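Local coordinates for protein transcriptional regulator (Enterococcus faecalis, PDB 3QFI) that is a putative transcriptional regulator with a domain of the LytR-CpsA-Psr family, whose members are associated with the bacterial cell envelope, at residues S61-D69 with D241-P249. Numbering follows the deposited sequence.
Sequences SLDRDILTD and DIYYQVLDP
A single beta bridge between Ile66 and Gln245 fastens the turn of Asp63-Ile66 to strand 243-247. Two backbone hydrogen bonds make the bridge, both on Gln245. Gln245 N donates to Asp65 O at 2.9 Å. Gln245 O accepts from Leu67 N at 3.0 Å. The axes of the short segments 67-69 and 243-247 lie at 71° to each other, and the pairing does not extend into a sheet. The turn is type I, and within it Asp63 OD1 accepts from Asp65 N, an Asx turn. The Gln245 side chain is extended, with CG anti to its backbone N (chi1 175°). This carries Gln245 NE2 to 3.3 Å from Asp63 OD2, with the amide and carboxylate planes 65° apart. Asp65 sets its carboxylate almost perpendicular to the Tyr243 ring. Asp65 OD1 lies at the ring edge, near its plane, 3.2 Å from Tyr243 CE2. The other oxygen, OD2, forms a salt bridge with Lys78, which also bonds Tyr243 O and makes a cation-pi contact with Tyr244. Apolar side chains pack around the bridge. Ile66 CG2 meets Leu247 CD1 at 3.5 Å. On Leu67, CD1 approaches the Tyr244 ring obliquely, 3.6 Å from Tyr244 CD2, while the other methyl faces Val246. Leu98 of helix 80-98 touches Leu247. The contact thus joins two antiparallel hairpins, 67-70 with 75-78 and 234-238 with 243-247, beside the mixed sheet of this LytR-CpsA-Psr family protein.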
# COMPACT_ATOMS: atom_id res chain seq x y z
N SER A 61 1.34 -0.54 -4.53
CA SER A 61 -0.06 -0.90 -4.47
C SER A 61 -0.17 -2.39 -4.76
O SER A 61 0.50 -2.89 -5.68
CB SER A 61 -0.84 -0.16 -5.54
OG SER A 61 -0.88 1.23 -5.30
N LEU A 62 -0.99 -3.10 -3.99
CA LEU A 62 -1.20 -4.52 -4.24
C LEU A 62 -2.65 -4.72 -4.67
O LEU A 62 -3.58 -4.43 -3.91
CB LEU A 62 -0.92 -5.34 -2.97
CG LEU A 62 0.55 -5.32 -2.54
CD1 LEU A 62 0.70 -5.82 -1.12
CD2 LEU A 62 1.36 -6.16 -3.51
N ASP A 63 -2.85 -5.19 -5.89
CA ASP A 63 -4.19 -5.44 -6.41
C ASP A 63 -4.82 -6.58 -5.60
O ASP A 63 -4.15 -7.54 -5.26
CB ASP A 63 -4.13 -5.84 -7.89
CG ASP A 63 -5.50 -5.96 -8.53
OD1 ASP A 63 -6.32 -6.81 -8.09
OD2 ASP A 63 -5.77 -5.20 -9.48
N ARG A 64 -6.11 -6.45 -5.30
CA ARG A 64 -6.82 -7.44 -4.51
C ARG A 64 -7.02 -8.76 -5.26
O ARG A 64 -7.23 -9.81 -4.65
CB ARG A 64 -8.19 -6.89 -4.08
CG ARG A 64 -9.18 -6.64 -5.23
CD ARG A 64 -10.52 -6.04 -4.73
NE ARG A 64 -10.32 -4.71 -4.16
CZ ARG A 64 -11.28 -3.91 -3.70
NH1 ARG A 64 -12.56 -4.29 -3.72
NH2 ARG A 64 -10.96 -2.72 -3.21
N ASP A 65 -6.97 -8.71 -6.58
CA ASP A 65 -7.17 -9.92 -7.36
C ASP A 65 -5.89 -10.72 -7.58
O ASP A 65 -5.88 -11.73 -8.28
CB ASP A 65 -7.81 -9.57 -8.69
CG ASP A 65 -9.16 -8.88 -8.52
OD1 ASP A 65 -9.44 -7.92 -9.28
OD2 ASP A 65 -9.93 -9.30 -7.63
N ILE A 66 -4.79 -10.28 -6.99
CA ILE A 66 -3.55 -11.01 -7.20
C ILE A 66 -3.62 -12.41 -6.60
O ILE A 66 -4.09 -12.61 -5.47
CB ILE A 66 -2.36 -10.23 -6.63
CG1 ILE A 66 -2.24 -8.89 -7.39
CG2 ILE A 66 -1.09 -11.05 -6.75
CD1 ILE A 66 -1.02 -8.06 -7.06
N LEU A 67 -3.19 -13.40 -7.38
CA LEU A 67 -3.21 -14.79 -6.92
C LEU A 67 -1.89 -15.13 -6.27
O LEU A 67 -0.83 -14.95 -6.88
CB LEU A 67 -3.47 -15.73 -8.09
CG LEU A 67 -3.70 -17.20 -7.79
CD1 LEU A 67 -5.01 -17.37 -7.01
CD2 LEU A 67 -3.75 -17.97 -9.11
N THR A 68 -1.94 -15.60 -5.03
CA THR A 68 -0.74 -15.97 -4.29
C THR A 68 -1.03 -17.01 -3.20
O THR A 68 -2.16 -17.47 -3.05
CB THR A 68 -0.09 -14.75 -3.60
OG1 THR A 68 -1.09 -13.98 -2.91
CG2 THR A 68 0.60 -13.88 -4.62
N ASP A 69 -0.00 -17.39 -2.46
CA ASP A 69 -0.22 -18.33 -1.40
C ASP A 69 -0.75 -17.53 -0.22
O ASP A 69 -0.25 -16.44 0.08
CB ASP A 69 1.08 -19.05 -1.05
CG ASP A 69 1.49 -20.05 -2.11
OD1 ASP A 69 0.65 -20.93 -2.43
OD2 ASP A 69 2.62 -19.97 -2.64
N ASP A 241 -14.76 -19.41 -12.64
CA ASP A 241 -15.62 -18.30 -13.03
C ASP A 241 -15.28 -17.05 -12.22
O ASP A 241 -16.01 -16.06 -12.24
CB ASP A 241 -17.10 -18.66 -12.84
CG ASP A 241 -17.51 -19.93 -13.61
OD1 ASP A 241 -16.77 -20.35 -14.54
OD2 ASP A 241 -18.58 -20.50 -13.29
N ILE A 242 -14.16 -17.11 -11.50
CA ILE A 242 -13.72 -15.97 -10.71
C ILE A 242 -12.52 -15.34 -11.39
O ILE A 242 -11.67 -16.05 -11.90
CB ILE A 242 -13.33 -16.39 -9.30
CG1 ILE A 242 -14.56 -16.98 -8.60
CG2 ILE A 242 -12.76 -15.20 -8.54
CD1 ILE A 242 -14.29 -17.35 -7.17
N TYR A 243 -12.47 -14.02 -11.40
CA TYR A 243 -11.38 -13.29 -12.04
C TYR A 243 -10.16 -13.12 -11.15
O TYR A 243 -10.23 -12.49 -10.10
CB TYR A 243 -11.86 -11.90 -12.48
CG TYR A 243 -10.73 -10.94 -12.82
CD1 TYR A 243 -10.12 -10.96 -14.06
CD2 TYR A 243 -10.26 -10.03 -11.87
CE1 TYR A 243 -9.05 -10.10 -14.35
CE2 TYR A 243 -9.20 -9.18 -12.16
CZ TYR A 243 -8.60 -9.22 -13.39
OH TYR A 243 -7.55 -8.37 -13.66
N TYR A 244 -9.03 -13.69 -11.56
CA TYR A 244 -7.81 -13.53 -10.79
C TYR A 244 -6.78 -12.88 -11.68
O TYR A 244 -6.98 -12.76 -12.88
CB TYR A 244 -7.23 -14.87 -10.33
CG TYR A 244 -8.14 -15.68 -9.46
CD1 TYR A 244 -9.15 -16.46 -10.03
CD2 TYR A 244 -7.97 -15.72 -8.08
CE1 TYR A 244 -9.96 -17.25 -9.24
CE2 TYR A 244 -8.78 -16.51 -7.28
CZ TYR A 244 -9.77 -17.27 -7.87
OH TYR A 244 -10.58 -18.07 -7.11
N GLN A 245 -5.68 -12.46 -11.07
CA GLN A 245 -4.60 -11.84 -11.81
C GLN A 245 -3.32 -12.62 -11.49
O GLN A 245 -2.89 -12.69 -10.33
CB GLN A 245 -4.46 -10.37 -11.40
CG GLN A 245 -3.29 -9.64 -12.01
CD GLN A 245 -3.25 -8.18 -11.60
OE1 GLN A 245 -2.18 -7.59 -11.47
NE2 GLN A 245 -4.44 -7.60 -11.39
N VAL A 246 -2.73 -13.23 -12.52
CA VAL A 246 -1.50 -13.99 -12.33
C VAL A 246 -0.33 -13.10 -12.66
O VAL A 246 -0.20 -12.64 -13.80
CB VAL A 246 -1.42 -15.22 -13.24
CG1 VAL A 246 -0.10 -15.94 -13.01
CG2 VAL A 246 -2.58 -16.15 -12.96
N LEU A 247 0.52 -12.86 -11.68
CA LEU A 247 1.67 -11.99 -11.86
C LEU A 247 2.74 -12.59 -12.76
O LEU A 247 2.94 -13.81 -12.80
CB LEU A 247 2.29 -11.64 -10.50
CG LEU A 247 1.45 -10.78 -9.55
CD1 LEU A 247 2.12 -10.73 -8.19
CD2 LEU A 247 1.31 -9.37 -10.12
N ASP A 248 3.40 -11.72 -13.51
CA ASP A 248 4.47 -12.18 -14.36
C ASP A 248 5.60 -12.47 -13.39
O ASP A 248 6.03 -11.60 -12.65
CB ASP A 248 4.89 -11.12 -15.37
CG ASP A 248 6.04 -11.58 -16.24
OD1 ASP A 248 7.14 -11.77 -15.68
OD2 ASP A 248 5.84 -11.76 -17.46
N PRO A 249 6.10 -13.70 -13.39
CA PRO A 249 7.18 -14.07 -12.47
C PRO A 249 8.49 -13.29 -12.60
O PRO A 249 9.09 -12.90 -11.60
CB PRO A 249 7.36 -15.56 -12.76
CG PRO A 249 7.06 -15.65 -14.23
CD PRO A 249 5.81 -14.80 -14.33